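Local coordinates for protein TASOR (Homo sapiens, PDB 6TL1) that is a component of the HUSH complex, which keeps H3K9me3-rich loci silenced by promoting recruitment of SETDB1 and MORC2, at residues Y25-S30 with I168-A173; E48-E53 with R195-C200; S69-F74 with F132-G137. All blocks are in the same frame, centred on the assembly; numbering follows the deposited sequence.

How the contacts relate
Contacts 2 and 3, both partly buried, adjoin, with centres about 11 Å apart, and work on the same antiparallel sheet: contact 3 pairs an outermost strand, 71-77, with strand 126-134, and contact 2 lays helix 45-60 against the lead-in to strand 199-209, the next strand across. Phe51 of contact 2 packs on Lys133 and Met135 of contact 3. Contact 1 lies at the surface, on the opposite side of the chain's centre from contact 2, about 30 Å away between centres, and joins two loops. The chemistry follows: backbone ladder bonds in contact 3, an aromatic ring flanked by charged side chains in contact 2, and one carboxylate-to-amide bond beside leucine packing in contact 1.

Contact 1 (Y25-S30 with I168-A173); sequences YLEPTS and ITSLLA
Leu26 and Glu27 carry this loop-to-loop contact at the surface, joining the connection after helix 12-22 to a type I beta turn, Ser170 to Ala173, that precedes helix 176-179. Leu26, with CG anti to the backbone N (chi1 172°), touches the other loop with both methyls. CD1 lies 3.5 Å from Ile168 O, whereas CD2 sits over the backbone at 3.6 Å from Ser170 C and also reaches two aliphatic groups, Ile168 CG2 at 3.9 Å and Leu171 CD2 at 4.0 Å. A water spans Leu26 O and Thr169 O, although its distance to Leu26 O is too short to be relied on.

Next, Glu27 supplies the polar bond. Its extended chain crosses Leu171 obliquely, and Leu171 N donates to Glu27 OE2 over 3.0 Å in a nearly straight bond (175° at the hydrogen). The donor approaches on the anti side of the carboxylate oxygen, 30° out of its plane. Glu27 thus takes up the amide of the turn's second residue, while Leu172 N is held by Ser170 OG in an ST turn and Ala173 N by Ser170 O.

Ser30 completes the contact. The bond from Ser30 N to Glu27 O folds the first loop back on itself, and Asp114 fixes the loop from outside, accepting from Leu26 N, Glu27 N and the Ser30 side chain. On the same serine, CB rests 3.7 Å above the centre of the Tyr25 ring, while OG lies 3.9 Å from Leu171 CD1.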
ATOM      1  N   TYR A  25       4.092  -5.837 -10.445  1.00 41.79           N
ATOM      2  CA  TYR A  25       2.879  -6.335 -11.070  1.00 44.06           C
ATOM      3  C   TYR A  25       2.599  -7.767 -10.645  1.00 43.86           C
ATOM      4  O   TYR A  25       3.512  -8.565 -10.404  1.00 44.21           O
ATOM      5  CB  TYR A  25       2.992  -6.290 -12.598  1.00 40.65           C
ATOM      6  CG  TYR A  25       2.979  -4.903 -13.206  1.00 37.63           C
ATOM      7  CD1 TYR A  25       2.249  -3.876 -12.627  1.00 37.98           C
ATOM      8  CD2 TYR A  25       3.703  -4.624 -14.372  1.00 38.53           C
ATOM      9  CE1 TYR A  25       2.235  -2.609 -13.185  1.00 37.15           C
ATOM     10  CE2 TYR A  25       3.693  -3.362 -14.937  1.00 35.69           C
ATOM     11  CZ  TYR A  25       2.964  -2.359 -14.331  1.00 36.77           C
ATOM     12  OH  TYR A  25       2.949  -1.106 -14.881  1.00 37.48           O
ATOM     13  N   LEU A  26       1.312  -8.093 -10.556  1.00 42.90           N
ATOM     14  CA  LEU A  26       0.962  -9.501 -10.441  1.00 41.83           C
ATOM     15  C   LEU A  26       1.165 -10.194 -11.779  1.00 43.71           C
ATOM     16  O   LEU A  26       1.625 -11.341 -11.839  1.00 48.78           O
ATOM     17  CB  LEU A  26      -0.481  -9.659  -9.977  1.00 41.07           C
ATOM     18  CG  LEU A  26      -0.951 -11.111 -10.029  1.00 44.62           C
ATOM     19  CD1 LEU A  26      -0.215 -11.940  -8.983  1.00 41.60           C
ATOM     20  CD2 LEU A  26      -2.464 -11.207  -9.845  1.00 44.30           C
ATOM     21  N   GLU A  27       0.851  -9.505 -12.869  1.00 46.43           N
ATOM     22  CA  GLU A  27       1.164  -9.996 -14.208  1.00 49.71           C
ATOM     23  C   GLU A  27       2.174  -9.033 -14.822  1.00 49.15           C
ATOM     24  O   GLU A  27       1.788  -7.945 -15.288  1.00 46.11           O
ATOM     25  CB  GLU A  27      -0.101 -10.076 -15.056  1.00 52.38           C
ATOM     26  CG  GLU A  27      -1.127 -11.062 -14.526  1.00 60.48           C
ATOM     27  CD  GLU A  27      -2.340 -11.188 -15.435  1.00 64.04           C
ATOM     28  OE1 GLU A  27      -2.268 -10.712 -16.592  1.00 67.67           O
ATOM     29  OE2 GLU A  27      -3.361 -11.751 -14.989  1.00 60.82           O
ATOM     30  N   PRO A  28       3.456  -9.401 -14.901  1.00 56.00           N
ATOM     31  CA  PRO A  28       4.461  -8.442 -15.404  1.00 54.36           C
ATOM     32  C   PRO A  28       4.170  -7.894 -16.797  1.00 49.67           C
ATOM     33  O   PRO A  28       4.674  -6.811 -17.121  1.00 46.10           O
ATOM     34  CB  PRO A  28       5.763  -9.251 -15.359  1.00 57.88           C
ATOM     35  CG  PRO A  28       5.535 -10.205 -14.220  1.00 62.63           C
ATOM     36  CD  PRO A  28       4.089 -10.620 -14.369  1.00 61.12           C
ATOM     37  N   THR A  29       3.365  -8.587 -17.619  1.00 42.22           N
ATOM     38  CA  THR A  29       2.949  -8.064 -18.918  1.00 45.29           C
ATOM     39  C   THR A  29       1.976  -6.896 -18.821  1.00 48.90           C
ATOM     40  O   THR A  29       1.627  -6.323 -19.863  1.00 50.88           O
ATOM     41  CB  THR A  29       2.342  -9.172 -19.786  1.00 50.37           C
ATOM     42  OG1 THR A  29       1.316  -9.863 -19.057  1.00 55.80           O
ATOM     43  CG2 THR A  29       3.425 -10.139 -20.222  1.00 46.83           C
ATOM     44  N   SER A  30       1.519  -6.535 -17.614  1.00 42.63           N
ATOM     45  CA  SER A  30       0.756  -5.308 -17.442  1.00 40.46           C
ATOM     46  C   SER A  30       1.569  -4.086 -17.857  1.00 41.04           C
ATOM     47  O   SER A  30       1.028  -2.976 -17.891  1.00 38.23           O
ATOM     48  CB  SER A  30       0.321  -5.133 -15.975  1.00 41.32           C
ATOM     49  OG  SER A  30      -0.646  -6.102 -15.577  1.00 41.64           O
ATOM     50  N   ILE A 168      -2.648 -16.737  -5.702  1.00 47.61           N
ATOM     51  CA  ILE A 168      -3.220 -15.823  -6.687  1.00 48.94           C
ATOM     52  C   ILE A 168      -2.188 -15.557  -7.785  1.00 53.27           C
ATOM     53  O   ILE A 168      -1.100 -15.027  -7.522  1.00 50.73           O
ATOM     54  CB  ILE A 168      -3.670 -14.520  -6.015  1.00 43.61           C
ATOM     55  CG1 ILE A 168      -4.916 -14.767  -5.153  1.00 49.92           C
ATOM     56  CG2 ILE A 168      -4.018 -13.476  -7.053  1.00 42.11           C
ATOM     57  CD1 ILE A 168      -6.044 -15.483  -5.888  1.00 54.34           C
ATOM     58  N   THR A 169      -2.521 -15.917  -9.030  1.00 48.58           N
ATOM     59  CA  THR A 169      -1.629 -15.643 -10.152  1.00 51.11           C
ATOM     60  C   THR A 169      -2.273 -14.815 -11.253  1.00 52.31           C
ATOM     61  O   THR A 169      -1.558 -14.362 -12.157  1.00 53.67           O
ATOM     62  CB  THR A 169      -1.078 -16.942 -10.772  1.00 59.94           C
ATOM     63  OG1 THR A 169      -2.141 -17.711 -11.350  1.00 58.79           O
ATOM     64  CG2 THR A 169      -0.348 -17.770  -9.728  1.00 62.65           C
ATOM     65  N   SER A 170      -3.591 -14.634 -11.225  1.00 48.22           N
ATOM     66  CA  SER A 170      -4.321 -13.958 -12.285  1.00 47.75           C
ATOM     67  C   SER A 170      -5.078 -12.760 -11.733  1.00 42.26           C
ATOM     68  O   SER A 170      -5.715 -12.846 -10.677  1.00 37.62           O
ATOM     69  CB  SER A 170      -5.293 -14.934 -12.973  1.00 50.62           C
ATOM     70  OG  SER A 170      -6.156 -14.260 -13.871  1.00 51.52           O
ATOM     71  N   LEU A 171      -5.047 -11.655 -12.486  1.00 41.98           N
ATOM     72  CA  LEU A 171      -5.846 -10.479 -12.159  1.00 43.87           C
ATOM     73  C   LEU A 171      -7.344 -10.771 -12.133  1.00 45.17           C
ATOM     74  O   LEU A 171      -8.102  -9.979 -11.561  1.00 49.60           O
ATOM     75  CB  LEU A 171      -5.562  -9.367 -13.174  1.00 44.66           C
ATOM     76  CG  LEU A 171      -4.143  -8.789 -13.161  1.00 45.74           C
ATOM     77  CD1 LEU A 171      -3.934  -7.829 -14.331  1.00 45.00           C
ATOM     78  CD2 LEU A 171      -3.876  -8.078 -11.830  1.00 39.75           C
ATOM     79  N   LEU A 172      -7.785 -11.878 -12.730  1.00 49.52           N
ATOM     80  CA  LEU A 172      -9.201 -12.229 -12.821  1.00 52.10           C
ATOM     81  C   LEU A 172      -9.625 -13.339 -11.861  1.00 51.42           C
ATOM     82  O   LEU A 172     -10.798 -13.714 -11.856  1.00 54.39           O
ATOM     83  CB  LEU A 172      -9.569 -12.622 -14.262  1.00 52.02           C
ATOM     84  CG  LEU A 172      -9.308 -11.495 -15.256  1.00 51.84           C
ATOM     85  CD1 LEU A 172      -9.369 -11.961 -16.708  1.00 55.99           C
ATOM     86  CD2 LEU A 172     -10.253 -10.328 -14.995  1.00 52.75           C
ATOM     87  N   ALA A 173      -8.714 -13.864 -11.050  1.00 46.91           N
ATOM     88  CA  ALA A 173      -9.087 -14.847 -10.043  1.00 49.49           C
ATOM     89  C   ALA A 173     -10.080 -14.247  -9.045  1.00 44.08           C
ATOM     90  O   ALA A 173     -10.083 -13.043  -8.779  1.00 39.45           O
ATOM     91  CB  ALA A 173      -7.843 -15.353  -9.314  1.00 52.27           C
TER
HETATM   92  O   HOH W   1       1.154 -13.605 -12.536  1.00 48.32           O

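Contact 2 (E48-E53 with R195-C200); sequences EKEFTE and RPRHVC
Phe51 and His198 are the residues whose CA atoms come nearest, 5.2 Å apart, where helix 45-60 passes the irregular chain that leads into strand 199-209. The helix comes near enough for a CA-H...O contact: Phe51 CA lies 3.4 Å from Arg197 O, with 140° at the hydrogen. The strand begins at Val199, so the helix meets the end of the loop and the first residues of the strand together.

Phe51 fills the middle of the interface. Chi1 of -174° sets CG anti to the backbone N; of the ring atoms, CD2 and CE2 make the contact: CD2 is 3.6 Å from Cys200 CB, CE2 is 3.5 Å from His198 O, and Val199 N lies near the ring plane at the edge. Three residues earlier on the helix, Glu48 CG lies 4.1 Å from Cys200 SG.

Charged groups flank this core. The Glu50 and Arg195 side chains cross at about a right angle and form a salt bridge, with OE1 of Glu50 at the edge of the Arg195 guanidinium and the two planes 30° apart. The modelled separation of Glu50 OE1 and Arg195 NH2 is too short to be taken literally; the second bond, Arg195 NH1 to Glu50 OE1 at 3.1 Å, is weak. Arg197 lays its CB 3.8 Å from Glu50 O and runs alongside Glu53, but the salt bridges of its guanidinium are with Glu186 and Glu57.

Alternation along the strand sorts the residues: Cys200 turns to the helix, and Val199 turns away to Leu109 and Phe132. This is a helix packed on one face of an antiparallel sheet, here within the pseudo-PARP domain.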
ATOM      1  N   GLU A  48       7.819  11.304   7.438  1.00 42.44           N
ATOM      2  CA  GLU A  48       9.083  10.582   7.347  1.00 39.47           C
ATOM      3  C   GLU A  48       9.742  10.489   8.718  1.00 42.63           C
ATOM      4  O   GLU A  48      10.352   9.466   9.050  1.00 43.81           O
ATOM      5  CB  GLU A  48      10.008  11.262   6.338  1.00 45.20           C
ATOM      6  CG  GLU A  48       9.463  11.247   4.904  1.00 56.46           C
ATOM      7  CD  GLU A  48      10.295  12.088   3.937  1.00 70.85           C
ATOM      8  OE1 GLU A  48      10.442  11.691   2.759  1.00 77.10           O
ATOM      9  OE2 GLU A  48      10.805  13.151   4.356  1.00 76.09           O
ATOM     10  N   LYS A  49       9.605  11.541   9.538  1.00 40.04           N
ATOM     11  CA  LYS A  49      10.087  11.464  10.915  1.00 46.82           C
ATOM     12  C   LYS A  49       9.445  10.310  11.656  1.00 42.62           C
ATOM     13  O   LYS A  49      10.143   9.553  12.341  1.00 44.10           O
ATOM     14  CB  LYS A  49       9.813  12.767  11.684  1.00 51.72           C
ATOM     15  CG  LYS A  49      10.618  13.952  11.244  1.00 61.94           C
ATOM     16  CD  LYS A  49      10.650  15.073  12.284  1.00 72.43           C
ATOM     17  CE  LYS A  49      10.074  16.355  11.706  1.00 72.49           C
ATOM     18  NZ  LYS A  49      10.646  17.610  12.279  1.00 77.01           N
ATOM     19  N   GLU A  50       8.130  10.144  11.516  1.00 47.51           N
ATOM     20  CA  GLU A  50       7.456   9.142  12.323  1.00 45.09           C
ATOM     21  C   GLU A  50       7.700   7.741  11.777  1.00 39.02           C
ATOM     22  O   GLU A  50       7.779   6.788  12.556  1.00 40.97           O
ATOM     23  CB  GLU A  50       5.968   9.458  12.405  1.00 46.60           C
ATOM     24  CG  GLU A  50       5.725  10.825  13.018  1.00 57.19           C
ATOM     25  CD  GLU A  50       4.345  11.007  13.619  1.00 62.28           C
ATOM     26  OE1 GLU A  50       3.359  10.464  13.078  1.00 60.86           O
ATOM     27  OE2 GLU A  50       4.242  11.770  14.605  1.00 67.91           O
ATOM     28  N   PHE A  51       7.897   7.612  10.459  1.00 37.51           N
ATOM     29  CA  PHE A  51       8.315   6.337   9.882  1.00 37.96           C
ATOM     30  C   PHE A  51       9.679   5.939  10.429  1.00 40.25           C
ATOM     31  O   PHE A  51       9.880   4.808  10.894  1.00 38.50           O
ATOM     32  CB  PHE A  51       8.336   6.453   8.348  1.00 32.11           C
ATOM     33  CG  PHE A  51       8.615   5.161   7.621  1.00 37.85           C
ATOM     34  CD1 PHE A  51       9.918   4.769   7.351  1.00 40.39           C
ATOM     35  CD2 PHE A  51       7.568   4.363   7.155  1.00 36.45           C
ATOM     36  CE1 PHE A  51      10.176   3.591   6.667  1.00 39.03           C
ATOM     37  CE2 PHE A  51       7.826   3.183   6.471  1.00 36.68           C
ATOM     38  CZ  PHE A  51       9.127   2.803   6.223  1.00 33.63           C
ATOM     39  N   THR A  52      10.624   6.882  10.419  1.00 41.46           N
ATOM     40  CA  THR A  52      11.959   6.600  10.936  1.00 43.61           C
ATOM     41  C   THR A  52      11.917   6.284  12.424  1.00 44.60           C
ATOM     42  O   THR A  52      12.580   5.348  12.886  1.00 45.31           O
ATOM     43  CB  THR A  52      12.873   7.796  10.687  1.00 47.50           C
ATOM     44  OG1 THR A  52      13.203   7.880   9.295  1.00 50.51           O
ATOM     45  CG2 THR A  52      14.141   7.693  11.527  1.00 48.96           C
ATOM     46  N   GLU A  53      11.126   7.042  13.187  1.00 44.63           N
ATOM     47  CA  GLU A  53      10.976   6.758  14.610  1.00 49.11           C
ATOM     48  C   GLU A  53      10.397   5.363  14.829  1.00 47.23           C
ATOM     49  O   GLU A  53      10.893   4.597  15.665  1.00 47.31           O
ATOM     50  CB  GLU A  53      10.081   7.824  15.245  1.00 51.10           C
ATOM     51  CG  GLU A  53       9.685   7.579  16.686  1.00 59.01           C
ATOM     52  CD  GLU A  53      10.867   7.485  17.628  1.00 67.41           C
ATOM     53  OE1 GLU A  53      10.829   6.628  18.537  1.00 73.59           O
ATOM     54  OE2 GLU A  53      11.836   8.255  17.456  1.00 73.38           O
ATOM     55  N   ARG A 195      -3.630   6.469  12.413  1.00 40.26           N
ATOM     56  CA  ARG A 195      -2.664   6.470  11.321  1.00 42.87           C
ATOM     57  C   ARG A 195      -1.457   5.621  11.714  1.00 41.38           C
ATOM     58  O   ARG A 195      -0.635   6.054  12.533  1.00 42.35           O
ATOM     59  CB  ARG A 195      -2.222   7.887  10.961  1.00 46.93           C
ATOM     60  CG  ARG A 195      -1.156   7.901   9.859  1.00 50.22           C
ATOM     61  CD  ARG A 195      -0.738   9.299   9.473  1.00 53.02           C
ATOM     62  NE  ARG A 195      -0.349  10.091  10.630  1.00 56.87           N
ATOM     63  CZ  ARG A 195       0.831   9.999  11.239  1.00 57.27           C
ATOM     64  NH1 ARG A 195       1.748   9.130  10.824  1.00 49.68           N
ATOM     65  NH2 ARG A 195       1.093  10.771  12.287  1.00 64.59           N
ATOM     66  N   PRO A 196      -1.326   4.416  11.157  1.00 39.40           N
ATOM     67  CA  PRO A 196      -0.121   3.620  11.423  1.00 37.27           C
ATOM     68  C   PRO A 196       1.093   4.333  10.867  1.00 36.73           C
ATOM     69  O   PRO A 196       1.046   4.884   9.768  1.00 38.75           O
ATOM     70  CB  PRO A 196      -0.388   2.307  10.673  1.00 37.86           C
ATOM     71  CG  PRO A 196      -1.882   2.260  10.497  1.00 35.84           C
ATOM     72  CD  PRO A 196      -2.273   3.703  10.287  1.00 38.09           C
ATOM     73  N   ARG A 197       2.181   4.338  11.636  1.00 37.57           N
ATOM     74  CA  ARG A 197       3.347   5.117  11.239  1.00 38.18           C
ATOM     75  C   ARG A 197       4.342   4.359  10.367  1.00 42.22           C
ATOM     76  O   ARG A 197       5.236   5.000   9.788  1.00 44.68           O
ATOM     77  CB  ARG A 197       4.097   5.669  12.459  1.00 39.80           C
ATOM     78  CG  ARG A 197       3.254   6.347  13.542  1.00 42.72           C
ATOM     79  CD  ARG A 197       4.093   6.563  14.812  1.00 45.90           C
ATOM     80  NE  ARG A 197       4.270   5.340  15.567  1.00 44.18           N
ATOM     81  CZ  ARG A 197       5.154   5.200  16.547  1.00 48.01           C
ATOM     82  NH1 ARG A 197       5.252   4.049  17.198  1.00 51.56           N
ATOM     83  NH2 ARG A 197       5.990   6.186  16.838  1.00 50.99           N
ATOM     84  N   HIS A 198       4.202   3.037  10.225  1.00 35.78           N
ATOM     85  CA  HIS A 198       5.079   2.270   9.347  1.00 38.60           C
ATOM     86  C   HIS A 198       4.543   2.199   7.915  1.00 35.56           C
ATOM     87  O   HIS A 198       4.947   1.329   7.141  1.00 37.92           O
ATOM     88  CB  HIS A 198       5.350   0.874   9.934  1.00 35.95           C
ATOM     89  CG  HIS A 198       4.133   0.128  10.389  1.00 38.52           C
ATOM     90  ND1 HIS A 198       3.192   0.665  11.244  1.00 41.43           N
ATOM     91  CD2 HIS A 198       3.734  -1.149  10.153  1.00 36.86           C
ATOM     92  CE1 HIS A 198       2.251  -0.230  11.484  1.00 41.72           C
ATOM     93  NE2 HIS A 198       2.551  -1.338  10.829  1.00 38.31           N
ATOM     94  N   VAL A 199       3.673   3.135   7.558  1.00 35.07           N
ATOM     95  CA  VAL A 199       3.190   3.389   6.212  1.00 35.08           C
ATOM     96  C   VAL A 199       3.442   4.860   5.918  1.00 40.40           C
ATOM     97  O   VAL A 199       3.030   5.727   6.697  1.00 45.09           O
ATOM     98  CB  VAL A 199       1.691   3.069   6.088  1.00 34.34           C
ATOM     99  CG1 VAL A 199       1.153   3.567   4.775  1.00 34.09           C
ATOM    100  CG2 VAL A 199       1.452   1.552   6.277  1.00 36.97           C
ATOM    101  N   CYS A 200       4.145   5.146   4.815  1.00 35.00           N
ATOM    102  CA  CYS A 200       4.518   6.526   4.501  1.00 37.47           C
ATOM    103  C   CYS A 200       4.435   6.783   3.000  1.00 39.59           C
ATOM    104  O   CYS A 200       5.037   6.032   2.214  1.00 39.45           O
ATOM    105  CB  CYS A 200       5.933   6.822   5.010  1.00 39.27           C
ATOM    106  SG  CYS A 200       6.418   8.550   4.869  1.00 48.25           S
TER

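Contact 3 (S69-F74 with F132-G137); sequences SESYAF and FKIMKG
Ser71 and Ala73 pair with Ile134 and Phe132 through four backbone hydrogen bonds, the ladder of an antiparallel sheet. Ser71 N reaches Ile134 O at 2.9 Å and Ile134 N returns to Ser71 O at 2.8 Å; Ala73 N meets Phe132 O at 3.0 Å and Phe132 N meets Ala73 O at 2.8 Å. Tyr72 and Lys133 form the non-hydrogen-bonded pair between them, where Tyr72 CA makes a CA-H...O contact of 3.2 Å with Phe132 O. The N-to-C directions of the short segments 71-74 and 132-134 make 134°, 46° short of exactly antiparallel, consistent with a twisted sheet.

Among apolar contacts, Ile134 CD1 lies 3.8 Å from Ala73 CB. On the same branch CG1, set between N and the carbonyl carbon (chi1 57°), makes a van der Waals approach of 3.4 Å to Ser71 OG.

Polar side-chain links gather at Ser71 OG. Lys136, bent at chi3 and chi4, gives it a weak bond from NZ at 3.2 Å, and a water joins it to Ser69 O and Lys136 N. Glu70 runs side by side with Lys133 without a salt bridge; its carboxylate pairs with Arg55.

Strand 71-77 is outermost in the sheet, and Lys133 is backbone-bonded to Cys200 on strand 199-209. Helix 45-60 lies over the face carrying Lys133, while Ala73 and Ile134, on the other face, meet Tyr182 of strand 181-184.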
ATOM      1  N   SER A  69      13.078  -4.195   6.988  1.00 51.70           N
ATOM      2  CA  SER A  69      13.245  -3.822   5.591  1.00 52.52           C
ATOM      3  C   SER A  69      12.095  -2.949   5.096  1.00 47.47           C
ATOM      4  O   SER A  69      10.936  -3.131   5.484  1.00 46.85           O
ATOM      5  CB  SER A  69      13.357  -5.088   4.735  1.00 60.38           C
ATOM      6  OG  SER A  69      13.768  -4.787   3.417  1.00 64.41           O
ATOM      7  N   GLU A  70      12.429  -1.993   4.229  1.00 43.73           N
ATOM      8  CA  GLU A  70      11.469  -1.166   3.500  1.00 43.09           C
ATOM      9  C   GLU A  70      11.010  -1.853   2.219  1.00 38.63           C
ATOM     10  O   GLU A  70      11.816  -2.435   1.495  1.00 42.63           O
ATOM     11  CB  GLU A  70      12.077   0.195   3.163  1.00 50.37           C
ATOM     12  CG  GLU A  70      12.358   1.059   4.375  1.00 58.32           C
ATOM     13  CD  GLU A  70      12.980   2.394   4.008  1.00 66.03           C
ATOM     14  OE1 GLU A  70      13.050   2.709   2.800  1.00 65.61           O
ATOM     15  OE2 GLU A  70      13.409   3.121   4.931  1.00 72.71           O
ATOM     16  N   SER A  71       9.713  -1.791   1.943  1.00 37.65           N
ATOM     17  CA  SER A  71       9.176  -2.229   0.654  1.00 42.86           C
ATOM     18  C   SER A  71       8.098  -1.234   0.230  1.00 39.00           C
ATOM     19  O   SER A  71       7.920  -0.182   0.854  1.00 36.39           O
ATOM     20  CB  SER A  71       8.683  -3.685   0.714  1.00 40.41           C
ATOM     21  OG  SER A  71       7.758  -3.864   1.755  1.00 43.49           O
ATOM     22  N   TYR A  72       7.422  -1.520  -0.882  1.00 33.75           N
ATOM     23  CA  TYR A  72       6.455  -0.585  -1.441  1.00 31.65           C
ATOM     24  C   TYR A  72       5.092  -1.248  -1.604  1.00 36.87           C
ATOM     25  O   TYR A  72       4.992  -2.449  -1.859  1.00 36.10           O
ATOM     26  CB  TYR A  72       6.935  -0.072  -2.814  1.00 35.35           C
ATOM     27  CG  TYR A  72       8.238   0.685  -2.752  1.00 34.03           C
ATOM     28  CD1 TYR A  72       8.280   1.987  -2.250  1.00 37.55           C
ATOM     29  CD2 TYR A  72       9.428   0.118  -3.192  1.00 35.13           C
ATOM     30  CE1 TYR A  72       9.462   2.704  -2.198  1.00 38.46           C
ATOM     31  CE2 TYR A  72      10.629   0.843  -3.148  1.00 39.62           C
ATOM     32  CZ  TYR A  72      10.626   2.135  -2.630  1.00 41.30           C
ATOM     33  OH  TYR A  72      11.782   2.885  -2.547  1.00 45.76           O
ATOM     34  N   ALA A  73       4.039  -0.449  -1.428  1.00 35.24           N
ATOM     35  CA  ALA A  73       2.666  -0.868  -1.678  1.00 35.82           C
ATOM     36  C   ALA A  73       1.907   0.309  -2.273  1.00 36.51           C
ATOM     37  O   ALA A  73       2.382   1.451  -2.255  1.00 36.67           O
ATOM     38  CB  ALA A  73       1.975  -1.365  -0.401  1.00 33.02           C
ATOM     39  N   PHE A  74       0.694   0.041  -2.759  1.00 33.30           N
ATOM     40  CA  PHE A  74       0.032   0.958  -3.679  1.00 32.21           C
ATOM     41  C   PHE A  74      -1.417   1.220  -3.300  1.00 35.62           C
ATOM     42  O   PHE A  74      -2.087   0.393  -2.670  1.00 32.10           O
ATOM     43  CB  PHE A  74       0.121   0.407  -5.110  1.00 31.82           C
ATOM     44  CG  PHE A  74       1.473  -0.139  -5.422  1.00 35.26           C
ATOM     45  CD1 PHE A  74       1.769  -1.468  -5.183  1.00 36.44           C
ATOM     46  CD2 PHE A  74       2.477   0.702  -5.865  1.00 36.75           C
ATOM     47  CE1 PHE A  74       3.023  -1.958  -5.413  1.00 41.90           C
ATOM     48  CE2 PHE A  74       3.740   0.213  -6.106  1.00 39.72           C
ATOM     49  CZ  PHE A  74       4.011  -1.122  -5.879  1.00 40.36           C
ATOM     50  N   PHE A 132       3.387   3.942  -1.472  1.00 32.82           N
ATOM     51  CA  PHE A 132       3.791   4.044  -0.077  1.00 34.54           C
ATOM     52  C   PHE A 132       5.029   3.207   0.161  1.00 35.65           C
ATOM     53  O   PHE A 132       5.129   2.082  -0.335  1.00 36.90           O
ATOM     54  CB  PHE A 132       2.689   3.549   0.862  1.00 33.10           C
ATOM     55  CG  PHE A 132       1.458   4.382   0.836  1.00 34.63           C
ATOM     56  CD1 PHE A 132       0.441   4.104  -0.054  1.00 35.00           C
ATOM     57  CD2 PHE A 132       1.321   5.458   1.704  1.00 36.86           C
ATOM     58  CE1 PHE A 132      -0.708   4.881  -0.072  1.00 39.84           C
ATOM     59  CE2 PHE A 132       0.189   6.244   1.684  1.00 35.25           C
ATOM     60  CZ  PHE A 132      -0.829   5.958   0.785  1.00 35.64           C
ATOM     61  N   LYS A 133       5.951   3.733   0.959  1.00 35.55           N
ATOM     62  CA  LYS A 133       6.949   2.859   1.539  1.00 34.44           C
ATOM     63  C   LYS A 133       6.364   2.301   2.831  1.00 35.58           C
ATOM     64  O   LYS A 133       5.619   2.983   3.540  1.00 39.83           O
ATOM     65  CB  LYS A 133       8.279   3.572   1.791  1.00 35.93           C
ATOM     66  CG  LYS A 133       8.293   4.627   2.871  1.00 46.21           C
ATOM     67  CD  LYS A 133       9.740   5.087   3.105  1.00 46.78           C
ATOM     68  CE  LYS A 133       9.847   6.251   4.094  1.00 49.69           C
ATOM     69  NZ  LYS A 133      11.257   6.770   4.148  1.00 54.81           N
ATOM     70  N   ILE A 134       6.640   1.024   3.088  1.00 36.84           N
ATOM     71  CA  ILE A 134       6.058   0.308   4.212  1.00 35.84           C
ATOM     72  C   ILE A 134       7.143  -0.538   4.847  1.00 38.02           C
ATOM     73  O   ILE A 134       8.167  -0.842   4.230  1.00 40.42           O
ATOM     74  CB  ILE A 134       4.874  -0.602   3.802  1.00 35.54           C
ATOM     75  CG1 ILE A 134       5.347  -1.599   2.731  1.00 42.13           C
ATOM     76  CG2 ILE A 134       3.718   0.242   3.318  1.00 28.01           C
ATOM     77  CD1 ILE A 134       4.296  -2.609   2.287  1.00 39.49           C
ATOM     78  N   MET A 135       6.895  -0.912   6.096  1.00 34.71           N
ATOM     79  CA  MET A 135       7.626  -1.981   6.764  1.00 36.43           C
ATOM     80  C   MET A 135       6.616  -3.035   7.163  1.00 40.75           C
ATOM     81  O   MET A 135       5.782  -2.805   8.051  1.00 38.21           O
ATOM     82  CB  MET A 135       8.379  -1.450   7.977  1.00 38.30           C
ATOM     83  CG  MET A 135       9.500  -0.503   7.601  1.00 50.80           C
ATOM     84  SD  MET A 135      10.398   0.039   9.061  1.00 57.46           S
ATOM     85  CE  MET A 135       9.198   1.201   9.684  1.00 55.13           C
ATOM     86  N   LYS A 136       6.673  -4.186   6.494  1.00 41.06           N
ATOM     87  CA  LYS A 136       5.749  -5.237   6.859  1.00 42.29           C
ATOM     88  C   LYS A 136       6.085  -5.796   8.228  1.00 41.23           C
ATOM     89  O   LYS A 136       5.202  -6.332   8.898  1.00 41.58           O
ATOM     90  CB  LYS A 136       5.737  -6.352   5.807  1.00 46.67           C
ATOM     91  CG  LYS A 136       5.365  -5.897   4.407  1.00 51.96           C
ATOM     92  CD  LYS A 136       4.932  -7.088   3.558  1.00 57.43           C
ATOM     93  CE  LYS A 136       6.091  -7.781   2.871  1.00 57.54           C
ATOM     94  NZ  LYS A 136       6.834  -6.872   1.955  1.00 64.11           N
ATOM     95  N   GLY A 137       7.339  -5.660   8.659  1.00 43.13           N
ATOM     96  CA  GLY A 137       7.729  -6.102   9.986  1.00 41.82           C
ATOM     97  C   GLY A 137       7.430  -7.574  10.191  1.00 44.81           C
ATOM     98  O   GLY A 137       7.613  -8.411   9.291  1.00 44.12           O
TER
HETATM   99  O   HOH W   2       8.685  -4.387   4.384  1.00 38.24           O